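Local coordinates for DUF3829 family protein (Bacteroides vulgatus, PDB 4YJW) that is of unknown function but folds into an elongated all-alpha bundle and is probably exported to the cell envelope as a lipoprotein, at residues 100-112 and 120-132. Sequence-based numbering, arbitrary orientation.
Sequences YENYKTYRLYMQD and NALADKIRKEELL
Asn-102 packs against Ile-126 and Tyr-106 against Ala-123 where helices 79-111 and 121-159 run antiparallel; the axes of 100-111 and 121-132 approach to 10.3 Å, with 157° between their N-to-C directions. The two form a long alpha-helical hairpin, and this contact lies next to its turn, at one end of the elongated bundle; the connection contains the short helix 114-117. Ile-126 fills the middle of the interface: its CD1 lies 3.9 Å from Tyr-106 CB and also approaches the methyl of Thr-105. With CG anti to the backbone N (chi1 177°), the Tyr-106 ring reaches across past Ala-123, and Tyr-106 OH accepts a hydrogen bond from Arg-127 NH2 at 2.8 Å, tilted out of the guanidinium plane. The same guanidinium lies with one face over Ala-123 CB and forms a salt bridge through NH1 to Asp-124 OD1, while NE bonds the carbonyl of Leu-45; three partners thus fix its orientation. Farther from the turn, Asn-102 ND2 donates to Glu-130 OE1 at 3.1 Å, the oxygen lying nearly in the amide plane but approached from above the carboxylate plane. Near the turn, Leu-122 CD2 sits over one face of the Tyr-109 ring, 4.0 Å from its centroid, in a CH-pi contact. The hydroxyl of this tyrosine is hydrogen-bonded to Asp-118 OD1, and Asp-118 OD2 in turn accepts from Leu-122 N, tying the turn to the start of helix 121-159. At that first turn of helix, Ala-123 N donates to Tyr-109 OH over 3.2 Å, with an N-H...O angle of 146°.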
ATOM      1  N   TYR A 100       5.641   7.529  -2.518  1.00 12.88           N
ATOM      2  CA  TYR A 100       6.096   8.648  -1.680  1.00 11.85           C
ATOM      3  C   TYR A 100       7.512   9.070  -2.001  1.00 15.50           C
ATOM      4  O   TYR A 100       7.787  10.267  -1.992  1.00 15.23           O
ATOM      5  CB  TYR A 100       5.936   8.299  -0.193  1.00 12.15           C
ATOM      6  CG  TYR A 100       4.486   8.321   0.227  1.00 11.87           C
ATOM      7  CD1 TYR A 100       3.695   7.180   0.120  1.00 13.18           C
ATOM      8  CD2 TYR A 100       3.892   9.489   0.703  1.00 11.43           C
ATOM      9  CE1 TYR A 100       2.361   7.188   0.487  1.00 13.18           C
ATOM     10  CE2 TYR A 100       2.550   9.508   1.092  1.00 13.51           C
ATOM     11  CZ  TYR A 100       1.794   8.346   0.997  1.00 19.34           C
ATOM     12  OH  TYR A 100       0.486   8.321   1.386  1.00 17.57           O
ATOM     13  N   GLU A 101       8.406   8.129  -2.360  1.00 14.66           N
ATOM     14  CA  GLU A 101       9.774   8.516  -2.745  1.00 14.68           C
ATOM     15  C   GLU A 101       9.771   9.307  -4.070  1.00 16.33           C
ATOM     16  O   GLU A 101      10.554  10.252  -4.207  1.00 14.81           O
ATOM     17  CB  GLU A 101      10.706   7.296  -2.857  1.00 17.97           C
ATOM     18  CG  GLU A 101      11.141   6.767  -1.483  1.00 27.15           C
ATOM     19  CD  GLU A 101      11.945   7.712  -0.597  1.00 43.97           C
ATOM     20  OE1 GLU A 101      12.769   8.484  -1.134  1.00 26.07           O
ATOM     21  OE2 GLU A 101      11.779   7.655   0.641  1.00 35.98           O
ATOM     22  N   ASN A 102       8.932   8.892  -5.058  1.00 13.44           N
ATOM     23  CA  ASN A 102       8.835   9.608  -6.344  1.00 13.28           C
ATOM     24  C   ASN A 102       8.390  11.047  -6.110  1.00 14.00           C
ATOM     25  O   ASN A 102       8.922  11.947  -6.756  1.00 12.82           O
ATOM     26  CB  ASN A 102       7.857   8.916  -7.307  1.00 15.20           C
ATOM     27  CG  ASN A 102       8.393   7.675  -7.958  1.00 18.79           C
ATOM     28  OD1 ASN A 102       9.601   7.416  -7.966  1.00 22.62           O
ATOM     29  ND2 ASN A 102       7.490   6.851  -8.506  1.00 19.77           N
ATOM     30  N   TYR A 103       7.426  11.264  -5.201  1.00 10.91           N
ATOM     31  CA  TYR A 103       6.957  12.632  -4.906  1.00 12.10           C
ATOM     32  C   TYR A 103       8.084  13.439  -4.232  1.00 14.70           C
ATOM     33  O   TYR A 103       8.290  14.604  -4.567  1.00 12.63           O
ATOM     34  CB  TYR A 103       5.691  12.651  -4.037  1.00 13.05           C
ATOM     35  CG  TYR A 103       5.282  14.068  -3.686  1.00 13.00           C
ATOM     36  CD1 TYR A 103       4.890  14.966  -4.682  1.00 13.83           C
ATOM     37  CD2 TYR A 103       5.492  14.573  -2.403  1.00 13.74           C
ATOM     38  CE1 TYR A 103       4.666  16.313  -4.403  1.00 12.77           C
ATOM     39  CE2 TYR A 103       5.231  15.917  -2.101  1.00 15.06           C
ATOM     40  CZ  TYR A 103       4.824  16.783  -3.106  1.00 13.84           C
ATOM     41  OH  TYR A 103       4.601  18.110  -2.826  1.00 15.48           O
ATOM     42  N   LYS A 104       8.822  12.824  -3.307  1.00 12.24           N
ATOM     43  CA  LYS A 104       9.967  13.528  -2.676  1.00 11.89           C
ATOM     44  C   LYS A 104      10.975  13.968  -3.770  1.00 16.25           C
ATOM     45  O   LYS A 104      11.356  15.128  -3.823  1.00 15.15           O
ATOM     46  CB  LYS A 104      10.633  12.621  -1.624  1.00 15.22           C
ATOM     47  CG  LYS A 104      11.941  13.212  -1.082  1.00 20.08           C
ATOM     48  CD  LYS A 104      12.536  12.329   0.037  1.00 23.69           C
ATOM     49  CE  LYS A 104      13.943  12.769   0.353  1.00 28.57           C
ATOM     50  NZ  LYS A 104      14.519  11.961   1.461  1.00 34.29           N
ATOM     51  N   THR A 105      11.362  13.051  -4.661  1.00 14.90           N
ATOM     52  CA  THR A 105      12.274  13.333  -5.783  1.00 14.57           C
ATOM     53  C   THR A 105      11.733  14.482  -6.618  1.00 16.90           C
ATOM     54  O   THR A 105      12.467  15.421  -6.922  1.00 15.77           O
ATOM     55  CB  THR A 105      12.451  12.082  -6.638  1.00 18.43           C
ATOM     56  OG1 THR A 105      13.015  11.088  -5.806  1.00 18.00           O
ATOM     57  CG2 THR A 105      13.378  12.307  -7.833  1.00 18.92           C
ATOM     58  N   TYR A 106      10.465  14.368  -7.023  1.00 12.24           N
ATOM     59  CA  TYR A 106       9.778  15.371  -7.831  1.00 11.60           C
ATOM     60  C   TYR A 106       9.867  16.742  -7.169  1.00 13.62           C
ATOM     61  O   TYR A 106      10.247  17.695  -7.828  1.00 12.77           O
ATOM     62  CB  TYR A 106       8.303  14.964  -8.032  1.00 11.84           C
ATOM     63  CG  TYR A 106       7.498  15.995  -8.799  1.00 12.94           C
ATOM     64  CD1 TYR A 106       7.413  15.950 -10.193  1.00 15.67           C
ATOM     65  CD2 TYR A 106       6.768  16.976  -8.130  1.00 13.45           C
ATOM     66  CE1 TYR A 106       6.654  16.883 -10.900  1.00 15.11           C
ATOM     67  CE2 TYR A 106       6.018  17.926  -8.831  1.00 13.62           C
ATOM     68  CZ  TYR A 106       5.956  17.864 -10.213  1.00 15.70           C
ATOM     69  OH  TYR A 106       5.226  18.808 -10.909  1.00 14.99           O
ATOM     70  N   ARG A 107       9.467  16.852  -5.889  1.00 11.98           N
ATOM     71  CA  ARG A 107       9.480  18.154  -5.198  1.00 12.14           C
ATOM     72  C   ARG A 107      10.890  18.795  -5.180  1.00 14.58           C
ATOM     73  O   ARG A 107      11.019  19.983  -5.497  1.00 12.90           O
ATOM     74  CB  ARG A 107       8.943  18.001  -3.775  1.00 10.79           C
ATOM     75  CG  ARG A 107       9.044  19.297  -2.947  1.00 13.93           C
ATOM     76  CD  ARG A 107       8.420  19.107  -1.570  1.00 15.07           C
ATOM     77  NE  ARG A 107       8.682  20.271  -0.718  1.00 14.24           N
ATOM     78  CZ  ARG A 107       9.797  20.442  -0.012  1.00 24.35           C
ATOM     79  NH1 ARG A 107      10.762  19.528  -0.047  1.00 16.99           N
ATOM     80  NH2 ARG A 107       9.956  21.527   0.731  1.00 14.91           N
ATOM     81  N   LEU A 108      11.928  18.014  -4.884  1.00 14.58           N
ATOM     82  CA  LEU A 108      13.307  18.528  -4.836  1.00 15.45           C
ATOM     83  C   LEU A 108      13.806  18.959  -6.224  1.00 20.63           C
ATOM     84  O   LEU A 108      14.474  19.993  -6.343  1.00 20.15           O
ATOM     85  CB  LEU A 108      14.238  17.471  -4.230  1.00 16.17           C
ATOM     86  CG  LEU A 108      13.897  17.040  -2.765  1.00 19.78           C
ATOM     87  CD1 LEU A 108      15.005  16.140  -2.183  1.00 21.52           C
ATOM     88  CD2 LEU A 108      13.655  18.262  -1.838  1.00 21.83           C
ATOM     89  N   TYR A 109      13.438  18.194  -7.263  1.00 16.28           N
ATOM     90  CA  TYR A 109      13.805  18.444  -8.663  1.00 16.11           C
ATOM     91  C   TYR A 109      13.075  19.693  -9.192  1.00 18.32           C
ATOM     92  O   TYR A 109      13.648  20.432  -9.999  1.00 18.52           O
ATOM     93  CB  TYR A 109      13.526  17.159  -9.483  1.00 16.69           C
ATOM     94  CG  TYR A 109      13.153  17.324 -10.943  1.00 16.73           C
ATOM     95  CD1 TYR A 109      11.821  17.480 -11.327  1.00 17.76           C
ATOM     96  CD2 TYR A 109      14.093  17.115 -11.948  1.00 17.60           C
ATOM     97  CE1 TYR A 109      11.455  17.543 -12.670  1.00 17.77           C
ATOM     98  CE2 TYR A 109      13.744  17.205 -13.296  1.00 17.53           C
ATOM     99  CZ  TYR A 109      12.417  17.396 -13.651  1.00 21.87           C
ATOM    100  OH  TYR A 109      12.044  17.465 -14.972  1.00 21.62           O
HETATM  101  N   MSE A 110      11.817  19.938  -8.761  1.00 13.47           N
HETATM  102  CA  MSE A 110      11.122  21.164  -9.185  1.00 12.14           C
HETATM  103  C   MSE A 110      11.722  22.389  -8.452  1.00 18.35           C
HETATM  104  O   MSE A 110      12.011  23.416  -9.079  1.00 17.59           O
HETATM  105  CB  MSE A 110       9.597  21.085  -8.876  1.00 12.22           C
HETATM  106  CG  MSE A 110       8.834  20.027  -9.686  1.00 15.36           C
HETATM  107 SE   MSE A 110       9.100  20.187 -11.629  0.75 21.11          SE
HETATM  108  CE  MSE A 110       8.260  21.956 -11.895  1.00 18.28           C
ATOM    109  N   GLN A 111      11.880  22.284  -7.123  1.00 15.59           N
ATOM    110  CA  GLN A 111      12.321  23.418  -6.296  1.00 17.19           C
ATOM    111  C   GLN A 111      13.789  23.810  -6.489  1.00 23.89           C
ATOM    112  O   GLN A 111      14.130  24.955  -6.180  1.00 25.26           O
ATOM    113  CB  GLN A 111      12.022  23.153  -4.820  1.00 17.84           C
ATOM    114  CG  GLN A 111      10.501  23.229  -4.590  1.00 18.00           C
ATOM    115  CD  GLN A 111      10.058  23.024  -3.167  1.00 23.82           C
ATOM    116  OE1 GLN A 111      10.789  22.502  -2.307  1.00 18.83           O
ATOM    117  NE2 GLN A 111       8.816  23.397  -2.900  1.00 18.03           N
ATOM    118  N   ASP A 112      14.647  22.909  -7.006  1.00 19.96           N
ATOM    119  CA  ASP A 112      16.051  23.286  -7.224  1.00 21.13           C
ATOM    120  C   ASP A 112      16.267  23.637  -8.708  1.00 27.73           C
ATOM    121  O   ASP A 112      17.412  23.778  -9.152  1.00 29.66           O
ATOM    122  CB  ASP A 112      17.021  22.195  -6.723  1.00 22.83           C
ATOM    123  CG  ASP A 112      17.100  20.931  -7.560  1.00 32.41           C
ATOM    124  OD1 ASP A 112      16.464  20.890  -8.639  1.00 28.82           O
ATOM    125  OD2 ASP A 112      17.745  19.954  -7.105  1.00 39.91           O
ATOM    126  N   ASN A 120      11.386  19.316 -18.218  1.00 26.02           N
ATOM    127  CA  ASN A 120      10.333  18.568 -17.507  1.00 24.27           C
ATOM    128  C   ASN A 120      10.224  17.070 -17.899  1.00 25.38           C
ATOM    129  O   ASN A 120       9.165  16.475 -17.660  1.00 23.61           O
ATOM    130  CB  ASN A 120       8.965  19.254 -17.696  1.00 24.36           C
ATOM    131  CG  ASN A 120       8.883  20.585 -16.995  1.00 46.55           C
ATOM    132  OD1 ASN A 120       8.855  20.676 -15.756  1.00 38.46           O
ATOM    133  ND2 ASN A 120       8.847  21.644 -17.769  1.00 42.48           N
ATOM    134  N   ALA A 121      11.292  16.448 -18.459  1.00 21.28           N
ATOM    135  CA  ALA A 121      11.244  15.025 -18.837  1.00 22.53           C
ATOM    136  C   ALA A 121      11.031  14.142 -17.604  1.00 23.49           C
ATOM    137  O   ALA A 121      10.169  13.257 -17.622  1.00 22.68           O
ATOM    138  CB  ALA A 121      12.506  14.609 -19.564  1.00 24.94           C
ATOM    139  N   LEU A 122      11.784  14.401 -16.520  1.00 18.48           N
ATOM    140  CA  LEU A 122      11.584  13.612 -15.299  1.00 18.18           C
ATOM    141  C   LEU A 122      10.215  13.954 -14.663  1.00 17.65           C
ATOM    142  O   LEU A 122       9.575  13.059 -14.119  1.00 17.19           O
ATOM    143  CB  LEU A 122      12.734  13.822 -14.291  1.00 18.61           C
ATOM    144  CG  LEU A 122      12.630  12.992 -12.993  1.00 22.93           C
ATOM    145  CD1 LEU A 122      12.774  11.491 -13.267  1.00 24.46           C
ATOM    146  CD2 LEU A 122      13.621  13.451 -11.963  1.00 24.18           C
ATOM    147  N   ALA A 123       9.753  15.225 -14.765  1.00 14.11           N
ATOM    148  CA  ALA A 123       8.437  15.610 -14.219  1.00 13.99           C
ATOM    149  C   ALA A 123       7.339  14.754 -14.851  1.00 16.75           C
ATOM    150  O   ALA A 123       6.536  14.187 -14.120  1.00 15.90           O
ATOM    151  CB  ALA A 123       8.160  17.098 -14.482  1.00 14.84           C
ATOM    152  N   ASP A 124       7.345  14.620 -16.203  1.00 14.54           N
ATOM    153  CA  ASP A 124       6.328  13.837 -16.916  1.00 15.89           C
ATOM    154  C   ASP A 124       6.473  12.343 -16.636  1.00 19.08           C
ATOM    155  O   ASP A 124       5.456  11.661 -16.489  1.00 16.97           O
ATOM    156  CB  ASP A 124       6.356  14.117 -18.418  1.00 17.75           C
ATOM    157  CG  ASP A 124       5.683  15.431 -18.792  1.00 25.51           C
ATOM    158  OD1 ASP A 124       4.849  15.946 -17.976  1.00 22.58           O
ATOM    159  OD2 ASP A 124       5.920  15.907 -19.904  1.00 27.53           O
ATOM    160  N   LYS A 125       7.724  11.832 -16.527  1.00 17.56           N
ATOM    161  CA  LYS A 125       7.938  10.407 -16.202  1.00 18.62           C
ATOM    162  C   LYS A 125       7.317  10.086 -14.833  1.00 17.97           C
ATOM    163  O   LYS A 125       6.641   9.065 -14.665  1.00 17.64           O
ATOM    164  CB  LYS A 125       9.447  10.105 -16.200  1.00 23.53           C
ATOM    165  CG  LYS A 125       9.796   8.642 -15.939  1.00 33.18           C
ATOM    166  CD  LYS A 125      11.296   8.404 -16.131  1.00 43.68           C
ATOM    167  CE  LYS A 125      11.719   6.992 -15.774  1.00 52.86           C
ATOM    168  NZ  LYS A 125      11.292   6.004 -16.799  1.00 60.09           N
ATOM    169  N   ILE A 126       7.576  10.957 -13.845  1.00 13.08           N
ATOM    170  CA  ILE A 126       7.066  10.791 -12.483  1.00 13.92           C
ATOM    171  C   ILE A 126       5.539  10.912 -12.475  1.00 16.77           C
ATOM    172  O   ILE A 126       4.878  10.073 -11.864  1.00 14.97           O
ATOM    173  CB  ILE A 126       7.734  11.789 -11.483  1.00 15.54           C
ATOM    174  CG1 ILE A 126       9.214  11.390 -11.250  1.00 17.36           C
ATOM    175  CG2 ILE A 126       6.947  11.821 -10.138  1.00 14.46           C
ATOM    176  CD1 ILE A 126      10.101  12.403 -10.393  1.00 22.99           C
ATOM    177  N   ARG A 127       4.974  11.908 -13.172  1.00 14.75           N
ATOM    178  CA  ARG A 127       3.493  12.055 -13.200  1.00 13.98           C
ATOM    179  C   ARG A 127       2.822  10.783 -13.727  1.00 17.11           C
ATOM    180  O   ARG A 127       1.817  10.331 -13.166  1.00 15.73           O
ATOM    181  CB  ARG A 127       3.072  13.260 -14.076  1.00 14.90           C
ATOM    182  CG  ARG A 127       3.398  14.600 -13.410  1.00 13.91           C
ATOM    183  CD  ARG A 127       3.374  15.721 -14.432  1.00 16.65           C
ATOM    184  NE  ARG A 127       3.783  16.961 -13.777  1.00 15.34           N
ATOM    185  CZ  ARG A 127       4.447  17.947 -14.356  1.00 17.61           C
ATOM    186  NH1 ARG A 127       4.790  17.866 -15.644  1.00 15.59           N
ATOM    187  NH2 ARG A 127       4.754  19.035 -13.668  1.00 15.69           N
ATOM    188  N   LYS A 128       3.342  10.216 -14.823  1.00 15.21           N
ATOM    189  CA  LYS A 128       2.727   9.021 -15.402  1.00 14.65           C
ATOM    190  C   LYS A 128       2.805   7.828 -14.431  1.00 19.07           C
ATOM    191  O   LYS A 128       1.830   7.086 -14.259  1.00 19.55           O
ATOM    192  CB  LYS A 128       3.398   8.668 -16.742  1.00 17.29           C
ATOM    193  CG  LYS A 128       3.107   9.681 -17.873  1.00 18.21           C
ATOM    194  CD  LYS A 128       3.696   9.177 -19.205  1.00 25.60           C
ATOM    195  CE  LYS A 128       5.192   9.359 -19.269  1.00 20.40           C
ATOM    196  NZ  LYS A 128       5.724   9.028 -20.621  1.00 20.21           N
ATOM    197  N   GLU A 129       3.959   7.655 -13.793  1.00 16.87           N
ATOM    198  CA  GLU A 129       4.206   6.536 -12.879  1.00 17.68           C
ATOM    199  C   GLU A 129       3.385   6.683 -11.611  1.00 19.14           C
ATOM    200  O   GLU A 129       2.816   5.694 -11.144  1.00 19.16           O
ATOM    201  CB  GLU A 129       5.692   6.439 -12.554  1.00 20.17           C
ATOM    202  CG  GLU A 129       6.085   5.204 -11.741  1.00 36.16           C
ATOM    203  CD  GLU A 129       5.910   3.820 -12.350  1.00 62.66           C
ATOM    204  OE1 GLU A 129       5.944   3.688 -13.597  1.00 55.90           O
ATOM    205  OE2 GLU A 129       5.782   2.854 -11.561  1.00 54.59           O
ATOM    206  N   GLU A 130       3.278   7.913 -11.082  1.00 15.03           N
ATOM    207  CA  GLU A 130       2.481   8.168  -9.864  1.00 13.57           C
ATOM    208  C   GLU A 130       1.008   7.856 -10.107  1.00 17.67           C
ATOM    209  O   GLU A 130       0.344   7.333  -9.209  1.00 17.65           O
ATOM    210  CB  GLU A 130       2.656   9.619  -9.380  1.00 13.26           C
ATOM    211  CG  GLU A 130       4.058   9.906  -8.876  1.00 13.07           C
ATOM    212  CD  GLU A 130       4.380   9.200  -7.579  1.00 19.35           C
ATOM    213  OE1 GLU A 130       4.759   8.010  -7.640  1.00 15.93           O
ATOM    214  OE2 GLU A 130       4.309   9.852  -6.514  1.00 14.08           O
ATOM    215  N   LEU A 131       0.485   8.165 -11.315  1.00 14.29           N
ATOM    216  CA  LEU A 131      -0.924   7.871 -11.621  0.50 15.07           C
ATOM    217  C   LEU A 131      -1.140   6.349 -11.610  1.00 19.55           C
ATOM    218  O   LEU A 131      -2.095   5.857 -10.999  1.00 18.33           O
ATOM    219  CB  LEU A 131      -1.374   8.502 -12.968  0.50 15.51           C
ATOM    220  CG  LEU A 131      -2.852   8.247 -13.378  0.50 20.15           C
ATOM    221  CD1 LEU A 131      -3.841   8.901 -12.408  0.50 18.84           C
ATOM    222  CD2 LEU A 131      -3.123   8.667 -14.813  0.50 23.56           C
ATOM    223  N   LEU A 132      -0.238   5.605 -12.239  1.00 17.48           N
ATOM    224  CA  LEU A 132      -0.335   4.145 -12.278  1.00 17.63           C
ATOM    225  C   LEU A 132      -0.238   3.544 -10.870  1.00 20.73           C
ATOM    226  O   LEU A 132      -1.043   2.676 -10.523  1.00 19.86           O
ATOM    227  CB  LEU A 132       0.775   3.593 -13.161  1.00 18.84           C
ATOM    228  CG  LEU A 132       0.593   3.801 -14.670  1.00 25.35           C
ATOM    229  CD1 LEU A 132       1.766   3.219 -15.427  1.00 26.75           C
ATOM    230  CD2 LEU A 132      -0.733   3.182 -15.172  1.00 27.58           C
TER